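Local coordinates for methyl-coenzyme M reductase subunit gamma (Methanosarcina barkeri, PDB 1E6Y), which forms part of the nickel-dependent enzyme complex that reduces methyl-coenzyme M with coenzyme B, releasing methane in the last step of methanogenesis, at residues Gly9-Ser12 and Val13-Asn16; Ser102-Ala105 and Ala106-Arg110; Cys133-Val136 and Gln137-Glu141; Ile142-His145 and Ala146-Gly149; Asp185-Gln188 and Val189-Leu193. One frame throughout, in Å; residues are numbered along the deposited sequence.

The five contacts follow one another along the chain and each is local, joining side chains within one short run. Contact 1 starts helix 12-22, contact 2 ends helix 98-108 and contact 3 ends helix 127-139; contact 4 is the turn leading into strand 148-150, an edge strand of the four-stranded antiparallel sheet within this chain, and contact 5 is a hairpin of the three-stranded one. Contact 3 packs on contact 2 (centres about 12 Å apart) and is hydrogen-bonded to contact 4 (about 10 Å). Contacts 1 and 5 lie on opposite sides of the chain's centre, about 35 Å apart between centres. The ends of helices 98-108 and 127-139 thus meet near that centre.

Contact 1. Residues Gly9-Ser12 and Val13-Asn16; sequences GATS and VAAN
Ser12 and Asn16 are joined by a backbone bond across the start of helix 12-22: Asn16 N donates to Ser12 O at 2.8 Å, an early i to i+4 bond of the helix. Ser12 gives this contact mostly through its backbone, since its CB points away, and OG sits beside Val13 N at too poor an angle to bond. One residue earlier Thr11 takes the N-cap position. Its OG1 lies between backbone N and carbonyl carbon (chi1 61°), which turns it back over the first turn to accept a weak, long but straight bond from Ala14 N, 3.4 Å away. Thr11 O is the acceptor for Ala15 N at 3.0 Å, so this one residue is linked to the helix through both hydroxyl and carbonyl. Ala14 turns its methyl toward the incoming loop: its CB rests against Gly9 C at 3.5 Å, where the chain bends back so closely that a side chain on Gly9 would collide with the methyl.

The amide of Asn16 bends back beside Ser12 O, but ND2 spends its hydrogens on Lys210 O and Thr212 O. Replacing Asn16 with alanine removes that amide, which is likely to leave both carbonyls without this donor and let the end of helix 205-211 shift. The stronger partner of Thr11 OG1 is Asp225 OD2, and OD1 of the same carboxylate bonds Ala10 N, on which Ser286 of the beta subunit packs. The helix start is thereby pinned between the end of helix 205-211 and the loop that leads into helix 226-244.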
loop_
_atom_site.group_PDB
_atom_site.type_symbol
_atom_site.label_atom_id
_atom_site.label_comp_id
_atom_site.label_asym_id
_atom_site.label_seq_id
_atom_site.Cartn_x
_atom_site.Cartn_y
_atom_site.Cartn_z
ATOM N N GLY C 9 10.968 42.100 24.315
ATOM C CA GLY C 9 10.810 41.942 25.747
ATOM C C GLY C 9 11.644 42.909 26.561
ATOM O O GLY C 9 12.739 43.299 26.154
ATOM N N ALA C 10 11.160 43.223 27.757
ATOM C CA ALA C 10 11.810 44.213 28.606
ATOM C C ALA C 10 12.002 43.724 30.042
ATOM O O ALA C 10 12.210 44.531 30.952
ATOM C CB ALA C 10 11.007 45.509 28.588
ATOM N N THR C 11 11.956 42.410 30.242
ATOM C CA THR C 11 12.224 41.830 31.555
ATOM C C THR C 11 13.665 41.344 31.636
ATOM O O THR C 11 14.397 41.379 30.644
ATOM C CB THR C 11 11.291 40.633 31.861
ATOM O OG1 THR C 11 11.491 39.603 30.883
ATOM C CG2 THR C 11 9.831 41.071 31.857
ATOM N N SER C 12 14.050 40.846 32.810
ATOM C CA SER C 12 15.373 40.264 33.006
ATOM C C SER C 12 15.556 39.036 32.123
ATOM O O SER C 12 16.644 38.797 31.601
ATOM C CB SER C 12 15.580 39.876 34.471
ATOM O OG SER C 12 14.687 38.846 34.860
ATOM N N VAL C 13 14.474 38.281 31.938
ATOM C CA VAL C 13 14.495 37.081 31.105
ATOM C C VAL C 13 14.794 37.426 29.648
ATOM O O VAL C 13 15.671 36.821 29.030
ATOM C CB VAL C 13 13.151 36.324 31.185
ATOM C CG1 VAL C 13 13.137 35.168 30.199
ATOM C CG2 VAL C 13 12.933 35.803 32.595
ATOM N N ALA C 14 14.113 38.447 29.131
ATOM C CA ALA C 14 14.333 38.918 27.765
ATOM C C ALA C 14 15.741 39.485 27.593
ATOM O O ALA C 14 16.393 39.248 26.573
ATOM C CB ALA C 14 13.295 39.971 27.409
ATOM N N ALA C 15 16.215 40.203 28.609
ATOM C CA ALA C 15 17.566 40.757 28.604
ATOM C C ALA C 15 18.605 39.641 28.608
ATOM O O ALA C 15 19.592 39.700 27.876
ATOM C CB ALA C 15 17.765 41.669 29.812
ATOM N N ASN C 16 18.350 38.600 29.394
ATOM C CA ASN C 16 19.234 37.440 29.439
ATOM C C ASN C 16 19.208 36.672 28.122
ATOM O O ASN C 16 20.253 36.241 27.637
ATOM C CB ASN C 16 18.843 36.511 30.590
ATOM C CG ASN C 16 19.177 37.096 31.946
ATOM O OD1 ASN C 16 20.207 37.751 32.115
ATOM N ND2 ASN C 16 18.299 36.881 32.916
#

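Contact 2. Residues Ser102-Ala105 and Ala106-Arg110; sequences SYFA and AINFR
Phe104 O is gripped twice by Asn108, once by the side chain and once by the backbone. Asn108 ND2 comes in at 2.9 Å, in the plane of the carbonyl and on a lone pair, whereas Asn108 N, at 3.2 Å, approaches tilted from that plane. The side chain can do this because CG is placed beside its own backbone N (chi1 -62°), folding the amide back over the last turn of helix 98-108. On its way ND2 passes 3.7 Å from Phe104 CD1, with the amide inclined 42° to the ring.

Phe109, the first residue to leave helical angles, still donates its N to Ala105 O at 3.1 Å. Its ring rises beside the helix and presents an edge to the face of Phe104 in an offset edge-to-face pair, centroids 5.4 Å apart and planes at 67°. The touching atoms are Phe109 CE1 and Phe104 CZ, 3.4 Å from each other. Val136 of helix 127-139 packs against both rings. On another side of the helix Ile107 lays its CG1 arm over Tyr103 O, and its CD1 reaches Tyr103 CB at 4.3 Å.

Asn108 ND2 also bonds Met21 O, so a single amide nitrogen ties this helix end to the end of helix 12-22. The chemistry implies an end closed in two ways: a side-chain amide shares the carbonyl of the last turn, and an aromatic pair packs beside it against helix 127-139.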
loop_
_atom_site.group_PDB
_atom_site.type_symbol
_atom_site.label_atom_id
_atom_site.label_comp_id
_atom_site.label_asym_id
_atom_site.label_seq_id
_atom_site.Cartn_x
_atom_site.Cartn_y
_atom_site.Cartn_z
ATOM N N SER C 102 20.815 27.054 21.469
ATOM C CA SER C 102 20.929 26.843 20.031
ATOM C C SER C 102 21.108 28.151 19.260
ATOM O O SER C 102 21.900 28.210 18.316
ATOM C CB SER C 102 19.708 26.085 19.514
ATOM O OG SER C 102 19.769 24.730 19.919
ATOM N N TYR C 103 20.418 29.204 19.700
ATOM C CA TYR C 103 20.584 30.537 19.114
ATOM C C TYR C 103 21.991 31.053 19.368
ATOM O O TYR C 103 22.628 31.603 18.475
ATOM C CB TYR C 103 19.578 31.530 19.708
ATOM C CG TYR C 103 18.127 31.168 19.493
ATOM C CD1 TYR C 103 17.734 30.348 18.430
ATOM C CD2 TYR C 103 17.153 31.587 20.394
ATOM C CE1 TYR C 103 16.405 29.948 18.283
ATOM C CE2 TYR C 103 15.827 31.192 20.259
ATOM C CZ TYR C 103 15.459 30.370 19.205
ATOM O OH TYR C 103 14.153 29.949 19.113
ATOM N N PHE C 104 22.461 30.878 20.600
ATOM C CA PHE C 104 23.833 31.203 20.966
ATOM C C PHE C 104 24.837 30.570 19.994
ATOM O O PHE C 104 25.723 31.252 19.476
ATOM C CB PHE C 104 24.105 30.735 22.403
ATOM C CG PHE C 104 25.564 30.645 22.754
ATOM C CD1 PHE C 104 26.325 31.798 22.934
ATOM C CD2 PHE C 104 26.182 29.406 22.887
ATOM C CE1 PHE C 104 27.682 31.717 23.239
ATOM C CE2 PHE C 104 27.538 29.314 23.192
ATOM C CZ PHE C 104 28.289 30.472 23.368
ATOM N N ALA C 105 24.662 29.281 19.718
ATOM C CA ALA C 105 25.576 28.545 18.849
ATOM C C ALA C 105 25.466 28.998 17.394
ATOM O O ALA C 105 26.476 29.300 16.760
ATOM C CB ALA C 105 25.312 27.045 18.955
ATOM N N ALA C 106 24.236 29.132 16.906
ATOM C CA ALA C 106 23.985 29.498 15.510
ATOM C C ALA C 106 24.488 30.901 15.164
ATOM O O ALA C 106 24.988 31.138 14.063
ATOM C CB ALA C 106 22.496 29.393 15.204
ATOM N N ILE C 107 24.347 31.827 16.109
ATOM C CA ILE C 107 24.686 33.228 15.876
ATOM C C ILE C 107 26.184 33.504 16.040
ATOM O O ILE C 107 26.753 34.305 15.298
ATOM C CB ILE C 107 23.871 34.151 16.824
ATOM C CG1 ILE C 107 22.394 34.121 16.422
ATOM C CG2 ILE C 107 24.399 35.586 16.776
ATOM C CD1 ILE C 107 21.459 34.725 17.450
ATOM N N ASN C 108 26.836 32.783 16.948
ATOM C CA ASN C 108 28.184 33.155 17.373
ATOM C C ASN C 108 29.301 32.216 16.921
ATOM O O ASN C 108 30.482 32.545 17.056
ATOM C CB ASN C 108 28.224 33.309 18.894
ATOM C CG ASN C 108 27.307 34.406 19.385
ATOM O OD1 ASN C 108 27.577 35.588 19.180
ATOM N ND2 ASN C 108 26.198 34.021 20.000
ATOM N N PHE C 109 28.937 31.060 16.374
ATOM C CA PHE C 109 29.934 30.082 15.950
ATOM C C PHE C 109 29.727 29.644 14.508
ATOM O O PHE C 109 28.591 29.536 14.043
ATOM C CB PHE C 109 29.908 28.859 16.875
ATOM C CG PHE C 109 30.378 29.158 18.269
ATOM C CD1 PHE C 109 29.508 29.703 19.206
ATOM C CD2 PHE C 109 31.716 28.991 18.611
ATOM C CE1 PHE C 109 29.969 30.097 20.461
ATOM C CE2 PHE C 109 32.184 29.379 19.864
ATOM C CZ PHE C 109 31.310 29.932 20.789
ATOM N N ARG C 110 30.831 29.412 13.801
ATOM C CA ARG C 110 30.765 29.001 12.400
ATOM C C ARG C 110 30.707 27.479 12.284
ATOM O O ARG C 110 31.399 26.776 13.007
ATOM C CB ARG C 110 32.005 29.489 11.640
ATOM C CG ARG C 110 32.235 30.992 11.819
ATOM C CD ARG C 110 33.396 31.428 10.923
ATOM N NE ARG C 110 32.929 31.449 9.527
ATOM C CZ ARG C 110 33.515 30.737 8.568
ATOM N NH1 ARG C 110 33.011 30.825 7.338
ATOM N NH2 ARG C 110 34.538 29.943 8.829
#

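Contact 3. Residues Cys133-Val136 and Gln137-Glu141; sequences CAKV and QMETE
The carboxylate of Glu139 meets Lys135 with two different parts of the lysine: NZ comes to OE2 from above the carboxylate plane, 45° out of it, and CG lies 3.8 Å from OE1. The other flat group, the amide of Gln137, turns its NE2 toward Cys133 SG at 3.7 Å and gives its OE1 to Arg101. Both pairs are i to i+4 contacts at the C-terminal end of helix 127-139.

Lys135 NZ to Glu139 OE2, 2.9 Å, is a salt bridge. The lysine starts out anti to the backbone N (chi1 -171°) and then bends in its last two torsions, which swings the ammonium over the acid. Each end has a second partner in the same residue, since NZ also bonds Ile31 O and OE2 accepts from Ile31 N; the bridge therefore clamps the helix to the segment ahead of helix 33-40.

Beside it, Val136 CG1 packs on Thr140 CG2 at 3.8 Å. Thr140 is where the chain leaves the helix, and it holds the last turn by two bonds to one acceptor: OG1 at 2.7 Å and backbone N at 3.0 Å reach Val136 O from opposite faces of its carbonyl plane.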
loop_
_atom_site.group_PDB
_atom_site.type_symbol
_atom_site.label_atom_id
_atom_site.label_comp_id
_atom_site.label_asym_id
_atom_site.label_seq_id
_atom_site.Cartn_x
_atom_site.Cartn_y
_atom_site.Cartn_z
ATOM N N CYS C 133 33.267 26.010 21.148
ATOM C CA CYS C 133 31.912 26.333 21.577
ATOM C C CYS C 133 31.636 25.767 22.967
ATOM O O CYS C 133 31.082 26.456 23.833
ATOM C CB CYS C 133 30.899 25.770 20.575
ATOM S SG CYS C 133 29.188 26.095 21.015
ATOM N N ALA C 134 32.067 24.525 23.177
ATOM C CA ALA C 134 31.922 23.841 24.458
ATOM C C ALA C 134 32.568 24.621 25.601
ATOM O O ALA C 134 31.976 24.767 26.669
ATOM C CB ALA C 134 32.528 22.448 24.371
ATOM N N LYS C 135 33.758 25.166 25.350
ATOM C CA LYS C 135 34.504 25.893 26.375
ATOM C C LYS C 135 33.748 27.122 26.866
ATOM O O LYS C 135 33.680 27.371 28.069
ATOM C CB LYS C 135 35.875 26.309 25.840
ATOM C CG LYS C 135 36.810 26.879 26.896
ATOM C CD LYS C 135 38.251 26.797 26.437
ATOM C CE LYS C 135 39.144 26.239 27.535
ATOM N NZ LYS C 135 39.501 27.280 28.536
ATOM N N VAL C 136 33.138 27.856 25.939
ATOM C CA VAL C 136 32.358 29.035 26.296
ATOM C C VAL C 136 31.114 28.642 27.091
ATOM O O VAL C 136 30.793 29.269 28.100
ATOM C CB VAL C 136 31.933 29.841 25.042
ATOM C CG1 VAL C 136 31.130 31.070 25.452
ATOM C CG2 VAL C 136 33.165 30.261 24.247
ATOM N N GLN C 137 30.472 27.548 26.691
ATOM C CA GLN C 137 29.287 27.068 27.393
ATOM C C GLN C 137 29.620 26.572 28.797
ATOM O O GLN C 137 28.836 26.760 29.723
ATOM C CB GLN C 137 28.607 25.955 26.598
ATOM C CG GLN C 137 28.043 26.407 25.264
ATOM C CD GLN C 137 26.993 25.455 24.724
ATOM O OE1 GLN C 137 25.824 25.527 25.106
ATOM N NE2 GLN C 137 27.407 24.550 23.841
ATOM N N MET C 138 30.819 26.020 28.963
ATOM C CA MET C 138 31.254 25.489 30.252
ATOM C C MET C 138 31.668 26.594 31.223
ATOM O O MET C 138 31.454 26.474 32.430
ATOM C CB MET C 138 32.426 24.519 30.065
ATOM C CG MET C 138 32.076 23.218 29.351
ATOM S SD MET C 138 30.850 22.217 30.221
ATOM C CE MET C 138 31.872 21.428 31.475
ATOM N N GLU C 139 32.253 27.666 30.690
ATOM C CA GLU C 139 32.907 28.683 31.514
ATOM C C GLU C 139 32.028 29.885 31.842
ATOM O O GLU C 139 32.232 30.544 32.861
ATOM C CB GLU C 139 34.190 29.171 30.835
ATOM C CG GLU C 139 35.293 28.123 30.753
ATOM C CD GLU C 139 36.617 28.684 30.253
ATOM O OE1 GLU C 139 36.609 29.688 29.510
ATOM O OE2 GLU C 139 37.669 28.108 30.593
ATOM N N THR C 140 31.064 30.178 30.977
ATOM C CA THR C 140 30.274 31.395 31.113
ATOM C C THR C 140 28.932 31.169 31.801
ATOM O O THR C 140 28.543 30.032 32.081
ATOM C CB THR C 140 30.024 32.068 29.747
ATOM O OG1 THR C 140 29.184 31.232 28.942
ATOM C CG2 THR C 140 31.343 32.321 29.029
ATOM N N GLU C 141 28.206 32.264 32.004
ATOM C CA GLU C 141 26.974 32.262 32.781
ATOM C C GLU C 141 25.848 31.452 32.141
ATOM O O GLU C 141 24.855 31.147 32.803
ATOM C CB GLU C 141 26.500 33.699 33.007
ATOM C CG GLU C 141 26.149 34.440 31.727
ATOM C CD GLU C 141 25.619 35.833 31.983
ATOM O OE1 GLU C 141 26.224 36.800 31.482
ATOM O OE2 GLU C 141 24.593 35.962 32.680
#

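Contact 4. Residues Ile142-His145 and Ala146-Gly149; sequences ITDH and ALAG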
loop_
_atom_site.group_PDB
_atom_site.type_symbol
_atom_site.label_atom_id
_atom_site.label_comp_id
_atom_site.label_asym_id
_atom_site.label_seq_id
_atom_site.Cartn_x
_atom_site.Cartn_y
_atom_site.Cartn_z
ATOM N N ILE C 142 26.003 31.100 30.865
ATOM C CA ILE C 142 24.990 30.312 30.163
ATOM C C ILE C 142 24.785 28.953 30.840
ATOM O O ILE C 142 23.708 28.367 30.754
ATOM C CB ILE C 142 25.361 30.113 28.662
ATOM C CG1 ILE C 142 24.158 29.558 27.888
ATOM C CG2 ILE C 142 26.558 29.182 28.524
ATOM C CD1 ILE C 142 24.233 29.775 26.389
ATOM N N THR C 143 25.776 28.519 31.614
ATOM C CA THR C 143 25.659 27.275 32.362
ATOM C C THR C 143 25.888 27.475 33.857
ATOM O O THR C 143 26.896 28.055 34.270
ATOM C CB THR C 143 26.658 26.217 31.854
ATOM O OG1 THR C 143 26.457 26.000 30.452
ATOM C CG2 THR C 143 26.457 24.901 32.588
ATOM N N ASP C 144 24.899 27.077 34.653
ATOM C CA ASP C 144 25.145 26.749 36.051
ATOM C C ASP C 144 25.255 25.237 36.165
ATOM O O ASP C 144 24.360 24.513 35.731
ATOM C CB ASP C 144 24.008 27.239 36.941
ATOM C CG ASP C 144 24.215 26.857 38.395
ATOM O OD1 ASP C 144 25.093 27.462 39.043
ATOM O OD2 ASP C 144 23.579 25.889 38.858
ATOM N N HIS C 145 26.320 24.764 36.801
ATOM C CA HIS C 145 26.623 23.341 36.791
ATOM C C HIS C 145 25.914 22.523 37.865
ATOM O O HIS C 145 26.061 21.304 37.911
ATOM C CB HIS C 145 28.133 23.127 36.859
ATOM C CG HIS C 145 28.840 23.503 35.597
ATOM N ND1 HIS C 145 28.755 22.749 34.446
ATOM C CD2 HIS C 145 29.585 24.590 35.282
ATOM C CE1 HIS C 145 29.415 23.357 33.476
ATOM N NE2 HIS C 145 29.925 24.476 33.955
ATOM N N ALA C 146 25.101 23.182 38.685
ATOM C CA ALA C 146 24.170 22.478 39.561
ATOM C C ALA C 146 22.845 22.272 38.832
ATOM O O ALA C 146 22.318 21.160 38.784
ATOM C CB ALA C 146 23.942 23.267 40.845
ATOM N N LEU C 147 22.342 23.348 38.228
ATOM C CA LEU C 147 21.050 23.331 37.552
ATOM C C LEU C 147 21.125 22.726 36.152
ATOM O O LEU C 147 20.098 22.387 35.563
ATOM C CB LEU C 147 20.475 24.747 37.477
ATOM C CG LEU C 147 20.066 25.353 38.822
ATOM C CD1 LEU C 147 19.768 26.826 38.650
ATOM C CD2 LEU C 147 18.852 24.622 39.370
ATOM N N ALA C 148 22.340 22.590 35.628
ATOM C CA ALA C 148 22.549 21.963 34.324
ATOM C C ALA C 148 23.524 20.795 34.437
ATOM O O ALA C 148 24.164 20.606 35.474
ATOM C CB ALA C 148 23.074 22.989 33.322
ATOM N N GLY C 149 23.603 19.995 33.378
ATOM C CA GLY C 149 24.565 18.908 33.331
ATOM C C GLY C 149 24.925 18.553 31.902
ATOM O O GLY C 149 24.078 18.629 31.010
HETATM O O HOH W 1 27.195 20.475 35.039
#
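Asp144 and Ala148 draw the backbone into a tight turn: Ala148 N donates to Asp144 O at 2.8 Å, a weak bond because the angle at the hydrogen is only 129°. Between them His145, Ala146 and Leu147 all have negative phi and psi at or below zero, and the chain straightens into strand 148-150 at Ala148.

The aspartate side chain holds the inside of this turn. With CG anti to the backbone N (chi1 178°), OD2 swings under the next peptides and accepts twice. Leu147 N meets it on the anti side, tilted 19° from the carboxylate plane, at 2.9 Å; Ala146 N, at 3.1 Å, stands well above that plane. Two peptide N-H groups converging on one oxygen would favour the charged carboxylate, and the other oxygen, OD1, accepts from Met203 N.

His145 bridges onward through water 1, which lies at the ring edge 2.8 Å from ND1 and donates to Ala148 O. The far nitrogen, NE2, bonds Met138 O at the end of helix 127-139. Thr143 CG2 lies over one face near the rim of the imidazole, 3.4 Å above its plane, and also touches Ala148 CB at 4.0 Å.

Side-chain bonds to the second and third following N-H, joined by the main-chain bond, define an Asx motif, used here to turn the chain from helix 127-139 into strand 148-150, at the edge of the sheet within this chain.

Contact 5. Residues Asp185-Gln188 and Val189-Leu193; sequences DKDQ and VAIPL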
loop_
_atom_site.group_PDB
_atom_site.type_symbol
_atom_site.label_atom_id
_atom_site.label_comp_id
_atom_site.label_asym_id
_atom_site.label_seq_id
_atom_site.Cartn_x
_atom_site.Cartn_y
_atom_site.Cartn_z
ATOM N N ASP C 185 32.980 13.737 37.792
ATOM C CA ASP C 185 33.990 12.681 37.784
ATOM C C ASP C 185 33.694 11.561 36.786
ATOM O O ASP C 185 34.285 10.482 36.856
ATOM C CB ASP C 185 34.173 12.104 39.197
ATOM C CG ASP C 185 32.862 11.664 39.841
ATOM O OD1 ASP C 185 31.821 11.576 39.149
ATOM O OD2 ASP C 185 32.880 11.383 41.055
ATOM N N LYS C 186 32.747 11.817 35.886
ATOM C CA LYS C 186 32.488 10.948 34.736
ATOM C C LYS C 186 32.356 11.843 33.506
ATOM O O LYS C 186 32.076 13.037 33.642
ATOM C CB LYS C 186 31.184 10.166 34.936
ATOM C CG LYS C 186 31.100 9.386 36.239
ATOM C CD LYS C 186 29.779 8.647 36.344
ATOM C CE LYS C 186 29.560 8.101 37.742
ATOM N NZ LYS C 186 28.241 7.421 37.867
ATOM N N ASP C 187 32.578 11.289 32.315
ATOM C CA ASP C 187 32.349 12.067 31.095
ATOM C C ASP C 187 30.854 12.167 30.793
ATOM O O ASP C 187 30.031 11.713 31.589
ATOM C CB ASP C 187 33.141 11.494 29.900
ATOM C CG ASP C 187 32.691 10.090 29.473
ATOM O OD1 ASP C 187 31.588 9.634 29.837
ATOM O OD2 ASP C 187 33.442 9.457 28.702
ATOM N N GLN C 188 30.497 12.768 29.662
ATOM C CA GLN C 188 29.093 13.057 29.392
ATOM C C GLN C 188 28.253 11.829 29.049
ATOM O O GLN C 188 27.025 11.887 29.098
ATOM C CB GLN C 188 28.954 14.130 28.303
ATOM C CG GLN C 188 29.420 13.736 26.912
ATOM C CD GLN C 188 29.234 14.862 25.908
ATOM O OE1 GLN C 188 28.278 15.641 25.997
ATOM N NE2 GLN C 188 30.162 14.975 24.964
ATOM N N VAL C 189 28.906 10.699 28.782
ATOM C CA VAL C 189 28.191 9.427 28.684
ATOM C C VAL C 189 28.467 8.513 29.883
ATOM O O VAL C 189 28.340 7.289 29.793
ATOM C CB VAL C 189 28.510 8.687 27.353
ATOM C CG1 VAL C 189 27.854 9.415 26.187
ATOM C CG2 VAL C 189 30.011 8.577 27.143
ATOM N N ALA C 190 28.838 9.130 31.004
ATOM C CA ALA C 190 28.907 8.471 32.311
ATOM C C ALA C 190 30.021 7.435 32.473
ATOM O O ALA C 190 29.960 6.589 33.367
ATOM C CB ALA C 190 27.551 7.846 32.661
ATOM N N ILE C 191 31.065 7.539 31.654
ATOM C CA ILE C 191 32.269 6.736 31.855
ATOM C C ILE C 191 33.194 7.459 32.832
ATOM O O ILE C 191 33.504 8.639 32.643
ATOM C CB ILE C 191 33.021 6.496 30.525
ATOM C CG1 ILE C 191 32.105 5.783 29.529
ATOM C CG2 ILE C 191 34.276 5.655 30.771
ATOM C CD1 ILE C 191 32.721 5.587 28.165
ATOM N N PRO C 192 33.576 6.787 33.933
ATOM C CA PRO C 192 34.341 7.415 35.017
ATOM C C PRO C 192 35.660 8.027 34.548
ATOM O O PRO C 192 36.379 7.437 33.736
ATOM C CB PRO C 192 34.563 6.268 36.002
ATOM C CG PRO C 192 33.396 5.371 35.770
ATOM C CD PRO C 192 33.188 5.408 34.281
ATOM N N LEU C 193 35.938 9.237 35.026
ATOM C CA LEU C 193 37.159 9.953 34.670
ATOM C C LEU C 193 38.319 9.558 35.578
ATOM O O LEU C 193 38.113 9.179 36.733
ATOM C CB LEU C 193 36.935 11.465 34.764
ATOM C CG LEU C 193 35.909 12.093 33.819
ATOM C CD1 LEU C 193 35.866 13.597 34.042
ATOM C CD2 LEU C 193 36.261 11.769 32.377
HETATM O O HOH W 2 28.358 5.539 35.530
#
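Asp187 and Ile191 close the end of a beta hairpin between strands 181-186 and 192-198, a type I turn from Asp187 to Ala190 followed by a G1-type bulge, with Ala190 in the left-handed region (phi 70°). The backbone bonds come first. Ala190 N donates to Asp187 O at 2.9 Å across the turn, Asp187 N returns a bond to Ile191 O at 2.8 Å, and Leu193 N meets Asp185 O almost straight. Lys186 and Pro192 form the non-hydrogen-bonded antiparallel pair between these last two, their side chains diverging.

The side-chain bonds belong to Asp187. Its carboxylate is folded over the turn (chi1 65°), and OD1 accepts from Ile191 N at 2.8 Å, approached from above the carboxylate plane, and more weakly from Val189 N at 3.1 Å. With the carboxylate gone, as in an alanine here, Ile191 N and, less importantly, Val189 N would probably lose their acceptor and the turn would be freer to flex.

Aliphatic groups border the carboxylate: Val189 CG2 lies 3.3 Å from Asp187 OD1, and Ile191 CB lies beside OD2. Leu193 packs across the backbone opposite, with CG over Lys186 C and CD2 against Asp187 CB. The tip of the hairpin comes near the cofactor, the side chain of Val189 lying about 8 Å from bound factor 430, and Gln188 NE2 fastens it to Leu40 O.

Water completes the set: Lys186, its side chain extended past Ala190 O and its NZ also bonded to Leu172 O, places NZ 3.0 Å from water 2, which donates to Ala190 O at 2.9 Å.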